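Local coordinates for glucosamine-6-phosphate deaminase (Bacillus subtilis, PDB 2BKX), which is a bacterial enzyme with a Rossmann-like alpha/beta fold, modelled with fructose-6-phosphate in its pocket, at residues F169-I172 / D173-P176; I92-P96 / S97-I101; G183-T186 / I187-K191. All coordinates share one frame; numbering follows the deposited sequence. Where two conformers were deposited one is given.

Contact 1 (F169-I172 / D173-P176)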
loop_
_atom_site.group_PDB
_atom_site.type_symbol
_atom_site.label_atom_id
_atom_site.label_comp_id
_atom_site.label_asym_id
_atom_site.label_seq_id
_atom_site.Cartn_x
_atom_site.Cartn_y
_atom_site.Cartn_z
ATOM N N PHE A 169 -5.630 5.258 16.747
ATOM C CA PHE A 169 -5.849 4.373 17.889
ATOM C C PHE A 169 -6.434 5.108 19.080
ATOM O O PHE A 169 -6.281 6.319 19.180
ATOM C CB PHE A 169 -4.534 3.694 18.262
ATOM C CG PHE A 169 -4.136 2.630 17.305
ATOM C CD1 PHE A 169 -3.470 2.959 16.136
ATOM C CD2 PHE A 169 -4.444 1.315 17.541
ATOM C CE1 PHE A 169 -3.120 1.984 15.234
ATOM C CE2 PHE A 169 -4.091 0.348 16.639
ATOM C CZ PHE A 169 -3.420 0.674 15.506
ATOM N N PRO A 170 -7.084 4.373 19.982
ATOM C CA PRO A 170 -7.610 5.022 21.176
ATOM C C PRO A 170 -6.552 5.636 22.044
ATOM O O PRO A 170 -6.798 6.605 22.735
ATOM C CB PRO A 170 -8.267 3.850 21.924
ATOM C CG PRO A 170 -8.582 2.873 20.948
ATOM C CD PRO A 170 -7.456 2.952 19.926
ATOM N N SER A 171 -5.352 5.060 22.028
ATOM C CA SER A 171 -4.275 5.510 22.928
ATOM C C SER A 171 -2.958 5.080 22.334
ATOM O O SER A 171 -2.921 4.197 21.501
ATOM C CB SER A 171 -4.412 4.839 24.294
ATOM O OG SER A 171 -4.321 3.427 24.171
ATOM N N ILE A 172 -1.873 5.698 22.775
ATOM C CA ILE A 172 -0.541 5.263 22.317
ATOM C C ILE A 172 -0.236 3.821 22.722
ATOM O O ILE A 172 0.399 3.088 21.947
ATOM C CB ILE A 172 0.547 6.257 22.789
ATOM C CG1 ILE A 172 1.880 5.983 22.095
ATOM C CG2 ILE A 172 0.730 6.243 24.278
ATOM C CD1 ILE A 172 1.891 6.128 20.519
ATOM N N ASP A 173 -0.740 3.401 23.869
ATOM C CA ASP A 173 -0.470 2.052 24.363
ATOM C C ASP A 173 -1.139 0.964 23.546
ATOM O O ASP A 173 -0.724 -0.196 23.641
ATOM C CB ASP A 173 -0.832 1.904 25.845
ATOM C CG ASP A 173 -2.223 2.349 26.146
ATOM O OD1 ASP A 173 -3.183 1.638 25.775
ATOM O OD2 ASP A 173 -2.370 3.435 26.753
ATOM N N SER A 174 -2.124 1.315 22.718
ATOM C CA SER A 174 -2.800 0.324 21.874
ATOM C C SER A 174 -2.163 0.164 20.519
ATOM O O SER A 174 -2.551 -0.725 19.800
ATOM C CB SER A 174 -4.270 0.646 21.590
ATOM O OG SER A 174 -4.808 1.704 22.354
ATOM N N VAL A 175 -1.244 1.046 20.153
ATOM C CA VAL A 175 -0.588 0.918 18.861
ATOM C C VAL A 175 0.308 -0.334 18.857
ATOM O O VAL A 175 1.177 -0.482 19.696
ATOM C CB VAL A 175 0.239 2.170 18.538
ATOM C CG1 VAL A 175 0.891 2.018 17.181
ATOM C CG2 VAL A 175 -0.679 3.418 18.542
ATOM N N PRO A 176 0.093 -1.248 17.903
ATOM C CA PRO A 176 0.902 -2.464 17.876
ATOM C C PRO A 176 2.399 -2.192 17.695
ATOM O O PRO A 176 2.794 -1.148 17.175
ATOM C CB PRO A 176 0.333 -3.231 16.685
ATOM C CG PRO A 176 -1.080 -2.691 16.554
ATOM C CD PRO A 176 -0.991 -1.280 16.923
#
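With chi1 at -74°, Phe169 swings CG to the side of CA opposite its own carbonyl carbon, and this lays the ring against the backbone and side chains of Ser174, Val175 and Pro176 as the chain turns back. Val175 CA stands almost directly over the centre of one ring face, 4.1 Å from the Phe169 centroid, in a CH-pi contact. The same valine sets CG2 against the CB end of the ring, 3.7 Å from Phe169 CD1, while at the far end Phe169 CZ packs 3.4 Å from Pro176 CD.

A second cluster forms beside it. Ser171 (chi1 61°) and Asp173 (chi1 52°) both turn their first branch between the backbone N and the carbonyl carbon, which brings hydroxyl and carboxylate together: Ser171 OG donates to Asp173 OD1 at 2.7 Å, approaching from well above the carboxylate plane. Ser174 OG lies 2.6 Å from Ser171 OG, but Ser174 was deposited in two conformers, so its hydroxyl bonding is doubtful. The backbone supplies two successive i to i+3 bonds of 3-10 type, Ser174 N to Ser171 O and Val175 N to Ile172 O, each 3.2 Å.

The turn lies in the loop between helix 159-165 and strand 178-181. Arg162 of that helix ties the end of the turn down, with NH2 on Val175 O and NE on Pro176 O; Ile172 and Val175 touch Ala166, and Phe169 and Pro170 rest on Asn78.

Contact 2 (I92-P96 / S97-I101)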
loop_
_atom_site.group_PDB
_atom_site.type_symbol
_atom_site.label_atom_id
_atom_site.label_comp_id
_atom_site.label_asym_id
_atom_site.label_seq_id
_atom_site.Cartn_x
_atom_site.Cartn_y
_atom_site.Cartn_z
ATOM N N ILE A 92 -18.251 -2.887 -3.386
ATOM C CA ILE A 92 -17.994 -3.330 -4.745
ATOM C C ILE A 92 -18.535 -4.741 -4.997
ATOM O O ILE A 92 -18.898 -5.450 -4.061
ATOM C CB ILE A 92 -16.466 -3.276 -5.084
ATOM C CG1 ILE A 92 -15.658 -4.213 -4.188
ATOM C CG2 ILE A 92 -15.954 -1.839 -4.954
ATOM C CD1 ILE A 92 -14.184 -4.281 -4.557
ATOM N N ASP A 93 -18.559 -5.157 -6.263
ATOM C CA ASP A 93 -19.148 -6.439 -6.667
ATOM C C ASP A 93 -18.083 -7.481 -6.906
ATOM O O ASP A 93 -18.174 -8.303 -7.825
ATOM C CB ASP A 93 -20.014 -6.254 -7.946
ATOM C CG ASP A 93 -19.194 -5.814 -9.186
ATOM O OD1 ASP A 93 -18.123 -5.200 -9.022
ATOM O OD2 ASP A 93 -19.627 -6.082 -10.337
ATOM N N SER A 94 -17.069 -7.499 -6.049
ATOM C CA SER A 94 -16.016 -8.508 -6.126
ATOM C C SER A 94 -16.471 -9.858 -5.583
ATOM O O SER A 94 -17.533 -9.951 -4.981
ATOM C CB SER A 94 -14.808 -7.992 -5.348
ATOM O OG SER A 94 -15.157 -7.819 -4.004
ATOM N N LYS A 95 -15.648 -10.885 -5.756
ATOM C CA LYS A 95 -15.809 -12.143 -5.018
ATOM C C LYS A 95 -15.011 -12.028 -3.728
ATOM O O LYS A 95 -13.774 -11.977 -3.752
ATOM C CB LYS A 95 -15.291 -13.338 -5.817
ATOM C CG LYS A 95 -16.039 -13.609 -7.113
ATOM C CD LYS A 95 -15.502 -14.892 -7.750
ATOM C CE LYS A 95 -16.139 -15.122 -9.110
ATOM N NZ LYS A 95 -15.661 -14.147 -10.123
ATOM N N PRO A 96 -15.692 -11.976 -2.571
ATOM C CA PRO A 96 -14.964 -11.761 -1.314
ATOM C C PRO A 96 -13.809 -12.704 -1.026
ATOM O O PRO A 96 -12.865 -12.313 -0.352
ATOM C CB PRO A 96 -16.064 -11.861 -0.249
ATOM C CG PRO A 96 -17.304 -11.436 -0.948
ATOM C CD PRO A 96 -17.158 -11.949 -2.355
ATOM N N SER A 97 -13.904 -13.964 -1.458
ATOM C CA SER A 97 -12.834 -14.908 -1.163
ATOM C C SER A 97 -11.558 -14.643 -1.946
ATOM O O SER A 97 -10.548 -15.283 -1.693
ATOM C CB SER A 97 -13.312 -16.331 -1.390
ATOM O OG SER A 97 -13.636 -16.520 -2.742
ATOM N N ARG A 98 -11.607 -13.698 -2.880
ATOM C CA ARG A 98 -10.435 -13.352 -3.677
ATOM C C ARG A 98 -9.732 -12.094 -3.177
ATOM O O ARG A 98 -8.895 -11.551 -3.881
ATOM C CB ARG A 98 -10.783 -13.257 -5.155
ATOM C CG ARG A 98 -11.201 -14.626 -5.741
ATOM C CD ARG A 98 -10.101 -15.670 -5.712
ATOM N NE ARG A 98 -9.023 -15.286 -6.628
ATOM C CZ ARG A 98 -7.980 -16.046 -6.968
ATOM N NH1 ARG A 98 -7.804 -17.258 -6.459
ATOM N NH2 ARG A 98 -7.129 -15.584 -7.850
ATOM N N HIS A 99 -10.033 -11.677 -1.945
ATOM C CA HIS A 99 -9.332 -10.568 -1.296
ATOM C C HIS A 99 -8.454 -11.202 -0.223
ATOM O O HIS A 99 -8.975 -11.840 0.691
ATOM C CB HIS A 99 -10.307 -9.599 -0.626
ATOM C CG HIS A 99 -11.196 -8.862 -1.588
ATOM N ND1 HIS A 99 -10.681 -8.123 -2.638
ATOM C CD2 HIS A 99 -12.552 -8.722 -1.656
ATOM C CE1 HIS A 99 -11.683 -7.593 -3.327
ATOM N NE2 HIS A 99 -12.831 -7.965 -2.770
ATOM N N PHE A 100 -7.145 -11.001 -0.331
ATOM C CA PHE A 100 -6.175 -11.590 0.548
ATOM C C PHE A 100 -5.412 -10.516 1.322
ATOM O O PHE A 100 -5.005 -9.481 0.776
ATOM C CB PHE A 100 -5.201 -12.433 -0.267
ATOM C CG PHE A 100 -5.891 -13.534 -1.052
ATOM C CD1 PHE A 100 -5.995 -13.472 -2.423
ATOM C CD2 PHE A 100 -6.489 -14.587 -0.402
ATOM C CE1 PHE A 100 -6.637 -14.475 -3.120
ATOM C CE2 PHE A 100 -7.109 -15.587 -1.100
ATOM C CZ PHE A 100 -7.187 -15.541 -2.446
ATOM N N ILE A 101 -5.243 -10.774 2.619
ATOM C CA ILE A 101 -4.555 -9.886 3.530
ATOM C C ILE A 101 -3.842 -10.790 4.548
ATOM O O ILE A 101 -4.410 -11.800 4.957
ATOM C CB ILE A 101 -5.567 -8.955 4.238
ATOM C CG1 ILE A 101 -6.470 -8.187 3.237
ATOM C CG2 ILE A 101 -4.869 -8.023 5.193
ATOM C CD1 ILE A 101 -7.574 -7.378 3.867
#
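The His99 side chain folds back along the turn to meet Ser94, Pro96 and Ile92. Its CB lies 3.7 Å from Pro96 O, and CG is only slightly farther from the same carbonyl. One step out, His99 CD2 lies 3.6 Å from Ser94 OG and is also near Pro96 O. CE1 packs 3.7 Å from Ser94 CB. At the tip, NE2 meets Ser94 OG at 2.6 Å, a short hydrogen bond made in the ring plane, in which either atom could be the donor. Ile92 CD1 stands obliquely 4.3 Å from His99 NE2. Ser94 chi1 of 62° puts OG between the backbone N and the carbonyl carbon, facing the imidazole.

Next to the ring the chain turns through 95-99. Arg98 N donates to Lys95 O at 2.9 Å. A weak bond of 3.3 Å runs from His99 N to Pro96 O.

The turn ends the loop that leads from helix 80-89 into strand 99-100. With Ser94 on NE2 and Thr63 OG1 on ND1 the imidazole is held at both nitrogens, and its ring stacks with Phe89 of helix 80-89. Strand 99-100 runs parallel to strand 62-69, with backbone bonds from Arg98 and Phe100 to Thr63.

Contact 3 (G183-T186 / I187-K191)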
loop_
_atom_site.group_PDB
_atom_site.type_symbol
_atom_site.label_atom_id
_atom_site.label_comp_id
_atom_site.label_asym_id
_atom_site.label_seq_id
_atom_site.Cartn_x
_atom_site.Cartn_y
_atom_site.Cartn_z
ATOM N N GLY A 183 7.490 -8.003 1.439
ATOM C CA GLY A 183 8.837 -7.458 1.407
ATOM C C GLY A 183 9.090 -6.569 0.211
ATOM O O GLY A 183 8.227 -6.386 -0.673
ATOM N N ILE A 184 10.278 -5.994 0.184
ATOM C CA ILE A 184 10.637 -5.138 -0.918
ATOM C C ILE A 184 10.681 -5.913 -2.238
ATOM O O ILE A 184 10.218 -5.416 -3.271
ATOM C CB ILE A 184 11.933 -4.369 -0.644
ATOM C CG1 ILE A 184 11.754 -3.455 0.574
ATOM C CG2 ILE A 184 12.395 -3.590 -1.870
ATOM C CD1 ILE A 184 12.952 -2.706 1.025
ATOM N N GLN A 185 11.226 -7.134 -2.223
ATOM C CA GLN A 185 11.229 -7.900 -3.450
ATOM C C GLN A 185 9.806 -8.291 -3.859
ATOM O O GLN A 185 9.459 -8.326 -5.043
ATOM C CB GLN A 185 12.119 -9.138 -3.339
ATOM C CG GLN A 185 12.138 -9.974 -4.582
ATOM C CD GLN A 185 12.725 -9.275 -5.756
ATOM O OE1 GLN A 185 13.907 -9.017 -5.777
ATOM N NE2 GLN A 185 11.903 -8.999 -6.767
ATOM N N THR A 186 8.955 -8.573 -2.879
ATOM C CA THR A 186 7.551 -8.870 -3.166
ATOM C C THR A 186 6.889 -7.698 -3.924
ATOM O O THR A 186 6.143 -7.866 -4.904
ATOM C CB THR A 186 6.747 -9.126 -1.861
ATOM O OG1 THR A 186 7.540 -9.864 -0.921
ATOM C CG2 THR A 186 5.477 -9.868 -2.170
ATOM N N ILE A 187 7.177 -6.490 -3.449
ATOM C CA ILE A 187 6.658 -5.265 -4.089
ATOM C C ILE A 187 7.252 -5.051 -5.501
ATOM O O ILE A 187 6.534 -4.783 -6.480
ATOM C CB ILE A 187 6.926 -4.063 -3.176
ATOM C CG1 ILE A 187 6.081 -4.177 -1.894
ATOM C CG2 ILE A 187 6.742 -2.702 -3.918
ATOM C CD1 ILE A 187 6.519 -3.232 -0.783
ATOM N N LEU A 188 8.568 -5.233 -5.615
ATOM C CA LEU A 188 9.269 -5.010 -6.879
ATOM C C LEU A 188 8.859 -5.999 -7.957
ATOM O O LEU A 188 9.038 -5.724 -9.137
ATOM C CB LEU A 188 10.770 -5.080 -6.691
ATOM C CG LEU A 188 11.399 -3.903 -5.982
ATOM C CD1 LEU A 188 12.860 -4.181 -5.714
ATOM C CD2 LEU A 188 11.235 -2.583 -6.759
ATOM N N SER A 189 8.320 -7.160 -7.576
ATOM C CA SER A 189 7.825 -8.123 -8.556
ATOM C C SER A 189 6.542 -7.707 -9.257
ATOM O O SER A 189 6.145 -8.343 -10.225
ATOM C CB SER A 189 7.672 -9.469 -7.879
ATOM O OG SER A 189 8.958 -9.963 -7.525
ATOM N N SER A 190 5.898 -6.638 -8.800
ATOM C CA SER A 190 4.699 -6.166 -9.451
ATOM C C SER A 190 5.014 -5.755 -10.875
ATOM O O SER A 190 6.106 -5.222 -11.155
ATOM C CB SER A 190 4.141 -4.959 -8.750
ATOM O OG SER A 190 2.889 -4.585 -9.325
ATOM N N LYS A 191 4.039 -5.876 -11.747
ATOM C CA LYS A 191 4.223 -5.381 -13.106
ATOM C C LYS A 191 4.286 -3.836 -13.142
ATOM O O LYS A 191 4.930 -3.259 -13.995
ATOM C CB LYS A 191 3.071 -5.871 -13.989
ATOM C CG LYS A 191 3.157 -7.320 -14.426
ATOM C CD LYS A 191 2.003 -7.653 -15.434
ATOM C CE LYS A 191 2.363 -8.737 -16.468
ATOM N NZ LYS A 191 1.108 -9.223 -17.212
#
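The short helix 184-188 has Gly183 at its N-cap, and this contact runs along it. Thr186 OG1, three residues on, accepts a weak 3.0 Å bond from Gly183 N; the same hydroxyl is also bonded to Glu117. Ile187 N donates to Gly183 O at 3.0 Å and Leu188 N to Ile184 O at 2.9 Å. Ser189 N follows on Gln185 O at 3.0 Å.

Side chains line the same turns. Ile184 and Leu188 lie side by side and point the same way, Ile184 CG2 3.9 Å from Leu188 CD1. Ile187 CG1 lies 3.3 Å from Gly183 O, and the Ile187 side chain packs on Leu131 of strand 128-131. Ser189 OG, with chi1 -67°, turns back beside its own backbone N and lies 3.0 Å from Gln185 O, with Gln185 NE2 also near at 3.2 Å.

Gln185 O thus has both the amide and the hydroxyl of Ser189 close to it, while Thr186 OG1 joins the helix start to the carboxylate of Glu117.

The three contacts follow one another along the chain in the order 2, 1, 3, and none touches another. Contact 1 and contact 3 lie on opposite sides of the chain's centre, their centres 30 Å apart, with strand 178-181 leading from one to the other. That strand is antiparallel to strand 62-69, which pairs with strand 99-100 of contact 2. Contact 2 is 29 Å from contact 1 and 21 Å from contact 3, centre to centre. The bound fructose-6-phosphate is about 7 Å from the Ile187 side chain and about 10 Å from that of Phe169. No residue of the three contacts is among those lining the pocket, although Arg167, two residues before contact 1, is.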